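Local coordinates for putative dehydrogenase (Pseudomonas fluorescens, PDB 6UUG), which acts as the flavin-dependent methanesulfinate monooxygenase MsuC, the oxygenase of a two-component system in bacterial sulfur assimilation, at residues G82-E87 with L320-W325; D147-V152 with K164-S169; T203-W208 with S220-R225. All blocks are in the same frame, centred on the assembly; numbering follows the deposited sequence. Where two conformers were deposited one is given.

Contact 1. Residues G82-E87 with L320-W325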
ATOM      1  N   GLY A  82       9.955  27.315  32.071  1.00 33.56           N
ATOM      2  CA  GLY A  82      10.488  28.010  30.910  1.00 33.96           C
ATOM      3  C   GLY A  82      10.883  27.137  29.731  1.00 35.39           C
ATOM      4  O   GLY A  82      11.752  27.525  28.949  1.00 33.70           O
ATOM      5  N   ALA A  83      10.266  25.971  29.570  1.00 31.44           N
ATOM      6  CA  ALA A  83      10.631  25.131  28.429  1.00 32.01           C
ATOM      7  C   ALA A  83      10.161  25.749  27.115  1.00 30.27           C
ATOM      8  O   ALA A  83       9.144  26.445  27.061  1.00 31.13           O
ATOM      9  CB  ALA A  83      10.025  23.733  28.565  1.00 31.28           C
ATOM     10  N   ARG A  84      10.919  25.487  26.047  1.00 31.33           N
ATOM     11  CA  ARG A  84      10.421  25.785  24.714  0.50 31.42           C
ATOM     12  C   ARG A  84       9.354  24.764  24.326  1.00 28.38           C
ATOM     13  O   ARG A  84       9.257  23.684  24.908  1.00 29.35           O
ATOM     14  CB  ARG A  84      11.549  25.772  23.683  0.50 31.92           C
ATOM     15  CG  ARG A  84      12.594  26.880  23.881  0.50 33.01           C
ATOM     16  CD  ARG A  84      13.839  26.602  23.048  0.50 37.74           C
ATOM     17  NE  ARG A  84      14.228  25.194  23.100  0.50 35.26           N
ATOM     18  CZ  ARG A  84      15.100  24.675  23.960  0.50 41.06           C
ATOM     19  NH1 ARG A  84      15.377  23.378  23.917  0.50 36.31           N
ATOM     20  NH2 ARG A  84      15.695  25.445  24.868  0.50 41.93           N
ATOM     21  N   TRP A  85       8.539  25.135  23.342  1.00 29.38           N
ATOM     22  CA  TRP A  85       7.471  24.231  22.898  1.00 28.37           C
ATOM     23  C   TRP A  85       8.014  22.870  22.494  1.00 27.15           C
ATOM     24  O   TRP A  85       7.387  21.840  22.765  1.00 30.59           O
ATOM     25  CB  TRP A  85       6.690  24.860  21.740  1.00 26.47           C
ATOM     26  CG  TRP A  85       5.612  25.730  22.296  1.00 30.95           C
ATOM     27  CD1 TRP A  85       5.540  27.092  22.242  1.00 33.41           C
ATOM     28  CD2 TRP A  85       4.483  25.294  23.067  1.00 30.94           C
ATOM     29  NE1 TRP A  85       4.421  27.530  22.914  1.00 33.25           N
ATOM     30  CE2 TRP A  85       3.760  26.448  23.434  1.00 33.31           C
ATOM     31  CE3 TRP A  85       4.010  24.038  23.473  1.00 28.35           C
ATOM     32  CZ2 TRP A  85       2.589  26.386  24.180  1.00 34.58           C
ATOM     33  CZ3 TRP A  85       2.831  23.981  24.229  1.00 33.93           C
ATOM     34  CH2 TRP A  85       2.143  25.152  24.571  1.00 33.96           C
ATOM     35  N   SER A  86       9.157  22.836  21.809  1.00 27.56           N
ATOM     36  CA  SER A  86       9.705  21.537  21.421  1.00 28.52           C
ATOM     37  C   SER A  86       9.969  20.644  22.634  1.00 31.60           C
ATOM     38  O   SER A  86       9.800  19.421  22.546  1.00 27.23           O
ATOM     39  CB  SER A  86      10.985  21.726  20.597  1.00 32.70           C
ATOM     40  OG  SER A  86      12.001  22.358  21.377  1.00 30.90           O
ATOM     41  N   GLU A  87      10.372  21.226  23.782  1.00 27.54           N
ATOM     42  CA  GLU A  87      10.608  20.421  24.981  0.54 28.68           C
ATOM     43  C   GLU A  87       9.300  19.984  25.627  1.00 30.06           C
ATOM     44  O   GLU A  87       9.181  18.842  26.087  1.00 29.11           O
ATOM     45  CB  GLU A  87      11.436  21.208  26.001  0.54 30.11           C
ATOM     46  CG  GLU A  87      12.754  21.745  25.510  0.54 31.95           C
ATOM     47  CD  GLU A  87      13.396  22.654  26.556  0.54 33.29           C
ATOM     48  OE1 GLU A  87      14.042  22.129  27.492  0.54 40.68           O
ATOM     49  OE2 GLU A  87      13.222  23.887  26.463  0.54 29.77           O
ATOM     50  N   LEU A 320      10.382  24.517  14.032  1.00 26.89           N
ATOM     51  CA  LEU A 320       9.745  25.662  13.393  1.00 26.31           C
ATOM     52  C   LEU A 320       8.753  26.336  14.329  1.00 28.90           C
ATOM     53  O   LEU A 320       8.603  27.561  14.282  1.00 29.47           O
ATOM     54  CB  LEU A 320       9.042  25.243  12.096  1.00 26.24           C
ATOM     55  CG  LEU A 320       9.924  24.797  10.927  1.00 28.93           C
ATOM     56  CD1 LEU A 320       9.059  24.244   9.804  1.00 32.59           C
ATOM     57  CD2 LEU A 320      10.731  25.980  10.418  1.00 31.08           C
ATOM     58  N   LEU A 321       8.056  25.562  15.181  1.00 26.09           N
ATOM     59  CA  LEU A 321       7.167  26.191  16.152  1.00 24.65           C
ATOM     60  C   LEU A 321       7.965  27.030  17.151  1.00 27.92           C
ATOM     61  O   LEU A 321       7.578  28.167  17.462  1.00 29.05           O
ATOM     62  CB  LEU A 321       6.332  25.132  16.885  1.00 27.60           C
ATOM     63  CG  LEU A 321       5.497  25.601  18.077  1.00 26.64           C
ATOM     64  CD1 LEU A 321       4.579  26.753  17.654  1.00 29.20           C
ATOM     65  CD2 LEU A 321       4.680  24.435  18.693  1.00 27.30           C
ATOM     66  N   ASP A 322       9.078  26.487  17.659  1.00 27.98           N
ATOM     67  CA  ASP A 322       9.960  27.273  18.530  1.00 28.78           C
ATOM     68  C   ASP A 322      10.301  28.610  17.886  1.00 30.36           C
ATOM     69  O   ASP A 322      10.191  29.670  18.523  1.00 30.53           O
ATOM     70  CB  ASP A 322      11.258  26.506  18.829  1.00 33.71           C
ATOM     71  CG  ASP A 322      11.086  25.395  19.855  1.00 32.38           C
ATOM     72  OD1 ASP A 322       9.999  25.273  20.451  1.00 32.73           O
ATOM     73  OD2 ASP A 322      12.075  24.638  20.069  1.00 34.06           O
ATOM     74  N   GLU A 323      10.719  28.576  16.613  1.00 30.95           N
ATOM     75  CA  GLU A 323      11.165  29.792  15.931  1.00 30.98           C
ATOM     76  C   GLU A 323      10.008  30.762  15.716  1.00 33.87           C
ATOM     77  O   GLU A 323      10.167  31.974  15.904  1.00 33.40           O
ATOM     78  CB  GLU A 323      11.846  29.427  14.600  1.00 33.51           C
ATOM     79  CG  GLU A 323      13.159  28.657  14.794  1.00 36.07           C
ATOM     80  CD  GLU A 323      13.714  27.991  13.529  1.00 50.68           C
ATOM     81  OE1 GLU A 323      13.119  28.126  12.430  1.00 50.11           O
ATOM     82  OE2 GLU A 323      14.764  27.316  13.643  1.00 54.68           O
ATOM     83  N   ALA A 324       8.823  30.247  15.370  1.00 30.59           N
ATOM     84  CA  ALA A 324       7.662  31.117  15.189  1.00 29.80           C
ATOM     85  C   ALA A 324       7.229  31.751  16.506  1.00 34.01           C
ATOM     86  O   ALA A 324       6.929  32.952  16.555  1.00 35.61           O
ATOM     87  CB  ALA A 324       6.493  30.326  14.573  1.00 29.54           C
ATOM     88  N   TRP A 325       7.147  30.945  17.574  1.00 29.82           N
ATOM     89  CA  TRP A 325       6.743  31.453  18.880  1.00 29.95           C
ATOM     90  C   TRP A 325       7.655  32.588  19.327  1.00 33.82           C
ATOM     91  O   TRP A 325       7.192  33.588  19.893  1.00 34.21           O
ATOM     92  CB  TRP A 325       6.769  30.320  19.907  1.00 33.49           C
ATOM     93  CG  TRP A 325       6.303  30.716  21.264  1.00 31.47           C
ATOM     94  CD1 TRP A 325       7.084  31.183  22.304  1.00 32.09           C
ATOM     95  CD2 TRP A 325       4.957  30.706  21.747  1.00 29.84           C
ATOM     96  NE1 TRP A 325       6.291  31.452  23.396  1.00 35.54           N
ATOM     97  CE2 TRP A 325       4.984  31.177  23.078  1.00 34.54           C
ATOM     98  CE3 TRP A 325       3.722  30.360  21.178  1.00 30.16           C
ATOM     99  CZ2 TRP A 325       3.833  31.285  23.851  1.00 35.40           C
ATOM    100  CZ3 TRP A 325       2.579  30.457  21.958  1.00 31.03           C
ATOM    101  CH2 TRP A 325       2.642  30.921  23.277  1.00 36.83           C
TER
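With CG of Asp322 anti to its own carbonyl carbon (chi1 -76°), the carboxylate leans off helix 294-327 onto the first turn of helix 85-96, where Ser86 turns OG between its backbone N and carbonyl carbon (chi1 63°) to meet it. Both carboxylate oxygens are used there. OD1 of Asp322 accepts the backbone N-H of Ser86 at 2.9 Å, on the syn side, while OD2 takes the hydroxyl OG of Ser86 at 2.6 Å through its syn lone pair. Arg84, the N-cap residue, adds a long salt bridge, its NE 3.8 Å from OD2 of Asp322, and OE2 of Glu87 lies over one face of its guanidinium, by charge alone in this conformer. Were Asp322 an alanine, the N-H and hydroxyl of Ser86 would probably lose these acceptors. On the apolar side, CB of Trp85 rests on CD2 of Leu321 (3.7 Å), and NE1 of Trp85 sits 3.4 Å from CE3 of Trp325, over the face of that indole. The planes stand at 74°, a T-shaped stack. Ile251 of helix 247-277 packs against both indoles. The contact joins helix 85-96 of the N-terminal region to helix 294-327 of the C-terminal one, in the acyl-CoA dehydrogenase fold.

Contact 2. Residues D147-V152 with K164-S169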
ATOM      1  N   ASP A 147     -19.656  22.602  18.492  1.00 71.95           N
ATOM      2  CA  ASP A 147     -20.745  22.289  19.424  1.00 70.43           C
ATOM      3  C   ASP A 147     -21.331  23.629  19.864  1.00 68.81           C
ATOM      4  O   ASP A 147     -20.901  24.210  20.865  1.00 70.37           O
ATOM      5  CB  ASP A 147     -20.258  21.460  20.609  1.00 71.55           C
ATOM      6  CG  ASP A 147     -21.400  20.955  21.485  1.00 66.89           C
ATOM      7  OD1 ASP A 147     -22.503  21.546  21.450  1.00 64.90           O
ATOM      8  OD2 ASP A 147     -21.194  19.963  22.216  1.00 63.44           O
ATOM      9  N   THR A 148     -22.322  24.106  19.114  1.00 65.10           N
ATOM     10  CA  THR A 148     -22.929  25.407  19.346  1.00 64.50           C
ATOM     11  C   THR A 148     -24.118  25.345  20.304  1.00 56.17           C
ATOM     12  O   THR A 148     -24.938  26.271  20.318  1.00 57.45           O
ATOM     13  CB  THR A 148     -23.353  26.028  18.012  1.00 67.08           C
ATOM     14  OG1 THR A 148     -24.306  25.173  17.372  1.00 69.03           O
ATOM     15  CG2 THR A 148     -22.145  26.200  17.098  1.00 69.85           C
ATOM     16  N   ARG A 149     -24.219  24.286  21.116  1.00 54.93           N
ATOM     17  CA  ARG A 149     -25.322  24.152  22.063  1.00 53.51           C
ATOM     18  C   ARG A 149     -25.181  25.047  23.288  1.00 53.78           C
ATOM     19  O   ARG A 149     -26.167  25.253  24.003  1.00 53.97           O
ATOM     20  CB  ARG A 149     -25.460  22.699  22.524  1.00 54.64           C
ATOM     21  CG  ARG A 149     -26.028  21.751  21.482  1.00 56.26           C
ATOM     22  CD  ARG A 149     -26.128  20.342  22.047  1.00 56.28           C
ATOM     23  NE  ARG A 149     -24.818  19.817  22.422  1.00 59.91           N
ATOM     24  CZ  ARG A 149     -24.632  18.751  23.194  1.00 60.13           C
ATOM     25  NH1 ARG A 149     -25.675  18.090  23.685  1.00 58.72           N
ATOM     26  NH2 ARG A 149     -23.400  18.351  23.484  1.00 59.08           N
ATOM     27  N   THR A 150     -23.991  25.568  23.568  1.00 52.09           N
ATOM     28  CA  THR A 150     -23.795  26.492  24.677  1.00 49.36           C
ATOM     29  C   THR A 150     -23.833  27.921  24.150  1.00 45.84           C
ATOM     30  O   THR A 150     -23.099  28.261  23.219  1.00 46.73           O
ATOM     31  CB  THR A 150     -22.473  26.220  25.395  1.00 50.87           C
ATOM     32  OG1 THR A 150     -22.519  24.912  25.975  1.00 50.90           O
ATOM     33  CG2 THR A 150     -22.252  27.232  26.507  1.00 45.98           C
ATOM     34  N   VAL A 151     -24.704  28.747  24.734  1.00 45.96           N
ATOM     35  CA  VAL A 151     -24.875  30.130  24.311  1.00 43.89           C
ATOM     36  C   VAL A 151     -24.604  31.042  25.500  1.00 46.78           C
ATOM     37  O   VAL A 151     -24.737  30.655  26.666  1.00 50.14           O
ATOM     38  CB  VAL A 151     -26.280  30.410  23.727  1.00 51.76           C
ATOM     39  CG1 VAL A 151     -26.639  29.394  22.650  1.00 51.31           C
ATOM     40  CG2 VAL A 151     -27.320  30.418  24.828  1.00 53.03           C
ATOM     41  N   VAL A 152     -24.210  32.272  25.192  1.00 47.84           N
ATOM     42  CA  VAL A 152     -23.897  33.269  26.208  1.00 50.48           C
ATOM     43  C   VAL A 152     -24.931  34.383  26.124  1.00 56.39           C
ATOM     44  O   VAL A 152     -25.225  34.886  25.033  1.00 57.94           O
ATOM     45  CB  VAL A 152     -22.465  33.812  26.050  1.00 53.52           C
ATOM     46  CG1 VAL A 152     -22.117  33.987  24.581  1.00 49.72           C
ATOM     47  CG2 VAL A 152     -22.299  35.132  26.815  1.00 51.25           C
ATOM     48  N   LYS A 164     -25.283  22.760  26.768  1.00 54.15           N
ATOM     49  CA  LYS A 164     -24.541  21.523  26.952  1.00 52.48           C
ATOM     50  C   LYS A 164     -23.320  21.502  26.041  1.00 49.87           C
ATOM     51  O   LYS A 164     -23.277  22.194  25.019  1.00 47.45           O
ATOM     52  CB  LYS A 164     -25.434  20.303  26.687  1.00 57.92           C
ATOM     53  CG  LYS A 164     -26.575  20.177  27.684  1.00 59.56           C
ATOM     54  CD  LYS A 164     -27.432  18.953  27.422  1.00 65.07           C
ATOM     55  CE  LYS A 164     -28.520  18.817  28.480  1.00 71.69           C
ATOM     56  NZ  LYS A 164     -27.956  18.687  29.857  1.00 65.15           N
ATOM     57  N   LYS A 165     -22.315  20.723  26.443  1.00 49.56           N
ATOM     58  CA  LYS A 165     -21.086  20.573  25.676  1.00 52.57           C
ATOM     59  C   LYS A 165     -20.604  19.136  25.782  1.00 52.25           C
ATOM     60  O   LYS A 165     -20.843  18.455  26.781  1.00 55.26           O
ATOM     61  CB  LYS A 165     -19.975  21.525  26.157  1.00 51.76           C
ATOM     62  CG  LYS A 165     -20.217  22.985  25.830  1.00 59.14           C
ATOM     63  CD  LYS A 165     -18.960  23.838  25.969  1.00 57.52           C
ATOM     64  CE  LYS A 165     -18.650  24.535  24.649  1.00 54.65           C
ATOM     65  NZ  LYS A 165     -18.502  23.555  23.527  1.00 62.13           N
ATOM     66  N   SER A 166     -19.922  18.680  24.736  1.00 50.08           N
ATOM     67  CA  SER A 166     -19.323  17.355  24.704  1.00 57.65           C
ATOM     68  C   SER A 166     -17.853  17.483  24.324  1.00 59.62           C
ATOM     69  O   SER A 166     -17.373  18.567  23.971  1.00 62.62           O
ATOM     70  CB  SER A 166     -20.061  16.434  23.724  1.00 58.13           C
ATOM     71  OG  SER A 166     -20.055  16.985  22.419  1.00 68.00           O
ATOM     72  N   PHE A 167     -17.138  16.357  24.404  1.00 55.68           N
ATOM     73  CA  PHE A 167     -15.701  16.299  24.125  1.00 59.02           C
ATOM     74  C   PHE A 167     -14.932  17.240  25.052  1.00 62.75           C
ATOM     75  O   PHE A 167     -14.139  18.078  24.614  1.00 60.02           O
ATOM     76  CB  PHE A 167     -15.407  16.609  22.652  1.00 64.97           C
ATOM     77  N   CYS A 168     -15.173  17.091  26.350  1.00 61.32           N
ATOM     78  CA  CYS A 168     -14.578  17.969  27.360  1.00 60.45           C
ATOM     79  C   CYS A 168     -13.316  17.342  27.955  1.00 58.45           C
ATOM     80  O   CYS A 168     -13.233  17.056  29.151  1.00 59.52           O
ATOM     81  CB  CYS A 168     -15.604  18.286  28.441  1.00 61.98           C
ATOM     82  SG  CYS A 168     -16.962  19.312  27.846  1.00 60.19           S
ATOM     83  N   SER A 169     -12.314  17.156  27.091  1.00 52.76           N
ATOM     84  CA  SER A 169     -11.117  16.399  27.439  1.00 55.54           C
ATOM     85  C   SER A 169     -10.500  16.887  28.747  1.00 59.49           C
ATOM     86  O   SER A 169     -10.032  18.029  28.838  1.00 58.83           O
ATOM     87  CB  SER A 169     -10.095  16.473  26.299  1.00 55.59           C
ATOM     88  OG  SER A 169     -10.664  16.023  25.078  1.00 62.68           O
TER
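The guanidinium of Arg149 carries CB of Lys164 over one face, offset toward the rim and 3.7 Å from NH1 of Arg149, while its edge is turned to the carboxylate of Asp147, with the backbone N of Ser166 also near its plane. Asp147 and Arg149 belong to an Asx turn that leads into strand 151-154 of the beta region between the helical parts of the acyl-CoA dehydrogenase fold. In this turn OD1 of Asp147 accepts the backbone N-H of Arg149. The arginine then folds back, bent at chi3 (-62°), and grips the carboxylate side-on: NE reaches OD1 of Asp147 at 3.0 Å, and NH2 reaches OD2 of Asp147 at 3.0 Å in a nearly straight bond (173°). Both partners lie almost in the guanidinium plane, so the two flat groups are held close to coplanar.

The same carboxylate also holds Ser166 of the second segment. The hydroxyl OG of Ser166 donates to OD2 of Asp147 at 3.2 Å, arriving on the anti side and 24° out of the carboxylate plane, whereas NH2 of Arg149 uses the syn lone pair. The backbone N of Ser166 adds a weak bond to that oxygen. OD2 thus gathers donors from both segments, and the nearby positive charge of Arg149 is likely to favour the ionised carboxylate. The ammonium of Lys164 leads away from this cluster to OG1 of Thr222. Farther along, Thr150 packs on Phe161 and Ala181 of the neighbouring strands and places its hydroxyl beside the carbonyl of Lys164, where OG1 of Thr150 makes a weak hydrogen bond to O of Lys164 at 3.0 Å.

Contact 3. Residues T203-W208 with S220-R225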
ATOM      1  N   THR A 203     -21.845  21.297  35.574  1.00 46.51           N
ATOM      2  CA  THR A 203     -22.015  19.886  35.900  1.00 49.43           C
ATOM      3  C   THR A 203     -21.233  19.063  34.886  1.00 50.89           C
ATOM      4  O   THR A 203     -21.606  19.008  33.711  1.00 53.71           O
ATOM      5  CB  THR A 203     -23.488  19.493  35.890  1.00 51.75           C
ATOM      6  OG1 THR A 203     -24.182  20.246  36.890  1.00 52.31           O
ATOM      7  CG2 THR A 203     -23.629  18.013  36.178  1.00 54.71           C
ATOM      8  N   LEU A 204     -20.151  18.435  35.343  1.00 50.69           N
ATOM      9  CA  LEU A 204     -19.289  17.608  34.500  1.00 58.62           C
ATOM     10  C   LEU A 204     -19.740  16.155  34.627  1.00 62.64           C
ATOM     11  O   LEU A 204     -19.592  15.540  35.688  1.00 67.01           O
ATOM     12  CB  LEU A 204     -17.826  17.772  34.907  1.00 56.04           C
ATOM     13  CG  LEU A 204     -17.266  19.196  34.977  1.00 54.75           C
ATOM     14  CD1 LEU A 204     -15.858  19.194  35.550  1.00 55.16           C
ATOM     15  CD2 LEU A 204     -17.286  19.853  33.607  1.00 54.46           C
ATOM     16  N   HIS A 205     -20.277  15.599  33.537  1.00 60.10           N
ATOM     17  CA  HIS A 205     -20.958  14.310  33.618  1.00 66.08           C
ATOM     18  C   HIS A 205     -19.998  13.135  33.739  1.00 76.44           C
ATOM     19  O   HIS A 205     -20.339  12.137  34.385  1.00 77.98           O
ATOM     20  CB  HIS A 205     -21.861  14.125  32.403  1.00 67.01           C
ATOM     21  CG  HIS A 205     -22.941  15.153  32.306  1.00 64.53           C
ATOM     22  ND1 HIS A 205     -23.738  15.490  33.379  1.00 67.60           N
ATOM     23  CD2 HIS A 205     -23.349  15.928  31.274  1.00 64.41           C
ATOM     24  CE1 HIS A 205     -24.595  16.426  33.011  1.00 61.90           C
ATOM     25  NE2 HIS A 205     -24.381  16.708  31.737  1.00 64.94           N
ATOM     26  N   ASN A 206     -18.814  13.233  33.135  1.00 74.42           N
ATOM     27  CA  ASN A 206     -17.827  12.154  33.148  1.00 79.67           C
ATOM     28  C   ASN A 206     -18.448  10.852  32.643  1.00 79.19           C
ATOM     29  O   ASN A 206     -18.321   9.789  33.254  1.00 82.71           O
ATOM     30  CB  ASN A 206     -17.220  11.975  34.542  1.00 80.91           C
ATOM     31  CG  ASN A 206     -15.745  11.599  34.494  1.00 79.09           C
ATOM     32  OD1 ASN A 206     -15.230  11.163  33.458  1.00 74.05           O
ATOM     33  ND2 ASN A 206     -15.058  11.769  35.620  1.00 75.35           N
ATOM     34  N   ASP A 207     -19.148  10.958  31.516  1.00 77.63           N
ATOM     35  CA  ASP A 207     -19.723   9.819  30.814  1.00 81.20           C
ATOM     36  C   ASP A 207     -18.836   9.338  29.672  1.00 79.98           C
ATOM     37  O   ASP A 207     -19.288   8.537  28.845  1.00 77.73           O
ATOM     38  CB  ASP A 207     -21.107  10.184  30.277  1.00 78.78           C
ATOM     39  CG  ASP A 207     -21.096  11.478  29.487  1.00 78.50           C
ATOM     40  OD1 ASP A 207     -20.336  12.395  29.869  1.00 73.78           O
ATOM     41  OD2 ASP A 207     -21.834  11.579  28.484  1.00 78.65           O
ATOM     42  N   TRP A 208     -17.597   9.819  29.604  1.00 74.28           N
ATOM     43  CA  TRP A 208     -16.687   9.451  28.527  1.00 70.63           C
ATOM     44  C   TRP A 208     -16.510   7.939  28.460  1.00 71.79           C
ATOM     45  O   TRP A 208     -16.046   7.312  29.418  1.00 70.86           O
ATOM     46  CB  TRP A 208     -15.341  10.142  28.738  1.00 65.76           C
ATOM     47  CG  TRP A 208     -14.316   9.796  27.706  1.00 60.72           C
ATOM     48  CD1 TRP A 208     -13.109   9.185  27.919  1.00 58.56           C
ATOM     49  CD2 TRP A 208     -14.401  10.040  26.293  1.00 61.33           C
ATOM     50  NE1 TRP A 208     -12.437   9.037  26.724  1.00 59.89           N
ATOM     51  CE2 TRP A 208     -13.208   9.554  25.713  1.00 63.89           C
ATOM     52  CE3 TRP A 208     -15.368  10.619  25.463  1.00 64.40           C
ATOM     53  CZ2 TRP A 208     -12.954   9.640  24.341  1.00 60.08           C
ATOM     54  CZ3 TRP A 208     -15.115  10.701  24.099  1.00 60.69           C
ATOM     55  CH2 TRP A 208     -13.920  10.209  23.553  1.00 61.37           C
ATOM     56  N   SER A 220     -19.240  14.752  28.832  1.00 59.88           N
ATOM     57  CA  SER A 220     -20.167  15.861  28.652  1.00 61.41           C
ATOM     58  C   SER A 220     -20.137  16.810  29.843  1.00 57.74           C
ATOM     59  O   SER A 220     -19.673  16.468  30.935  1.00 58.17           O
ATOM     60  CB  SER A 220     -21.601  15.353  28.453  1.00 61.57           C
ATOM     61  OG  SER A 220     -21.814  14.903  27.130  1.00 72.68           O
ATOM     62  N   ALA A 221     -20.657  18.016  29.612  1.00 56.96           N
ATOM     63  CA  ALA A 221     -20.864  19.002  30.663  1.00 52.73           C
ATOM     64  C   ALA A 221     -22.163  19.749  30.401  1.00 55.32           C
ATOM     65  O   ALA A 221     -22.564  19.945  29.249  1.00 52.30           O
ATOM     66  CB  ALA A 221     -19.704  20.000  30.759  1.00 50.23           C
ATOM     67  N   THR A 222     -22.818  20.161  31.484  1.00 50.44           N
ATOM     68  CA  THR A 222     -24.005  21.005  31.434  1.00 47.63           C
ATOM     69  C   THR A 222     -23.699  22.325  32.129  1.00 46.37           C
ATOM     70  O   THR A 222     -23.209  22.331  33.262  1.00 49.01           O
ATOM     71  CB  THR A 222     -25.206  20.322  32.099  1.00 52.64           C
ATOM     72  OG1 THR A 222     -25.624  19.201  31.309  1.00 54.81           O
ATOM     73  CG2 THR A 222     -26.371  21.293  32.234  1.00 53.59           C
ATOM     74  N   PHE A 223     -23.963  23.433  31.431  1.00 47.73           N
ATOM     75  CA  PHE A 223     -23.798  24.789  31.947  1.00 47.37           C
ATOM     76  C   PHE A 223     -25.174  25.360  32.271  1.00 44.88           C
ATOM     77  O   PHE A 223     -26.012  25.505  31.376  1.00 46.33           O
ATOM     78  CB  PHE A 223     -23.088  25.681  30.924  1.00 43.32           C
ATOM     79  CG  PHE A 223     -21.607  25.445  30.826  1.00 47.40           C
ATOM     80  CD1 PHE A 223     -21.106  24.340  30.161  1.00 53.47           C
ATOM     81  CD2 PHE A 223     -20.715  26.345  31.385  1.00 45.84           C
ATOM     82  CE1 PHE A 223     -19.740  24.128  30.076  1.00 53.52           C
ATOM     83  CE2 PHE A 223     -19.352  26.141  31.303  1.00 50.21           C
ATOM     84  CZ  PHE A 223     -18.862  25.036  30.651  1.00 48.00           C
ATOM     85  N   GLU A 224     -25.396  25.701  33.538  1.00 44.86           N
ATOM     86  CA  GLU A 224     -26.671  26.246  34.006  1.00 54.53           C
ATOM     87  C   GLU A 224     -26.432  27.658  34.538  1.00 46.90           C
ATOM     88  O   GLU A 224     -26.017  27.823  35.688  1.00 50.72           O
ATOM     89  CB  GLU A 224     -27.282  25.350  35.081  1.00 55.04           C
ATOM     90  CG  GLU A 224     -28.726  25.686  35.403  1.00 65.01           C
ATOM     91  CD  GLU A 224     -29.672  25.283  34.288  1.00 74.70           C
ATOM     92  OE1 GLU A 224     -29.800  24.065  34.031  1.00 76.35           O
ATOM     93  OE2 GLU A 224     -30.276  26.185  33.662  1.00 74.99           O
ATOM     94  N   ARG A 225     -26.689  28.663  33.698  1.00 48.90           N
ATOM     95  CA  ARG A 225     -26.513  30.077  34.052  1.00 51.58           C
ATOM     96  C   ARG A 225     -25.157  30.325  34.715  1.00 51.10           C
ATOM     97  O   ARG A 225     -25.054  30.948  35.775  1.00 49.37           O
ATOM     98  CB  ARG A 225     -27.658  30.564  34.946  1.00 56.90           C
ATOM     99  CG  ARG A 225     -29.011  30.602  34.249  1.00 60.11           C
ATOM    100  CD  ARG A 225     -30.068  31.353  35.060  1.00 67.99           C
ATOM    101  NE  ARG A 225     -29.735  32.766  35.234  1.00 71.36           N
ATOM    102  CZ  ARG A 225     -29.483  33.336  36.410  1.00 76.16           C
ATOM    103  NH1 ARG A 225     -29.537  32.615  37.522  1.00 79.30           N
ATOM    104  NH2 ARG A 225     -29.184  34.630  36.474  1.00 67.25           N
TER
HETATM  105  O   HOH W   1     -25.312  22.329  35.901  1.00 50.66           O
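Two antiparallel strands, 202-204 and 221-228, pair here at the margin of the antiparallel sheet, near the protein surface. Thr203 and Thr222 form a hydrogen-bonded pair: N of Thr203 donates to O of Thr222 at 2.9 Å, and N of Thr222 returns a bond to O of Thr203 at 2.8 Å. Leu204 and Ala221, the next pair, are non-hydrogen-bonded and put their side chains on the other face, where CD2 of Leu204 meets CB of Ala221 at 3.7 Å. Backbone pairing runs past the end of strand 202-204, since N of His205 donates to O of Ser220. With CG anti to the carbonyl carbon (chi1 -62°), the imidazole of His205 lies along the face that carries the two threonines. CB of Ser220 abuts the ring edge at CD2 of His205 (3.4 Å), and NE2 of His205 hydrogen-bonds OG1 of Thr222 at 2.8 Å. The carbonyl O of Thr203 lies over one face of the same ring. Where the two segments part, the carboxylate of Asp207 swings in beside Ser220, and its OD1 accepts the backbone N-H of Ser220 at 2.8 Å through the syn lone pair.

How the contacts relate
From the N terminus, the chain first enters contact 1 at 82-87, the start of helix 85-96, but that contact closes only when helix 294-327 arrives, 233 residues later. Contacts 2 and 3 are both nested within this long loop. They follow in series: 147-152 is joined by 164-169 after a short excursion through strand 159-162, and then 203-208 is joined by 220-225. Their centres lie about 9 Å apart, and they meet where strands 164-165 and 221-228 run side by side in one sheet. Contact 1, centred about 30 Å from the centre of contact 2, ties the flanking helical regions together, while the other two hold the intervening beta region.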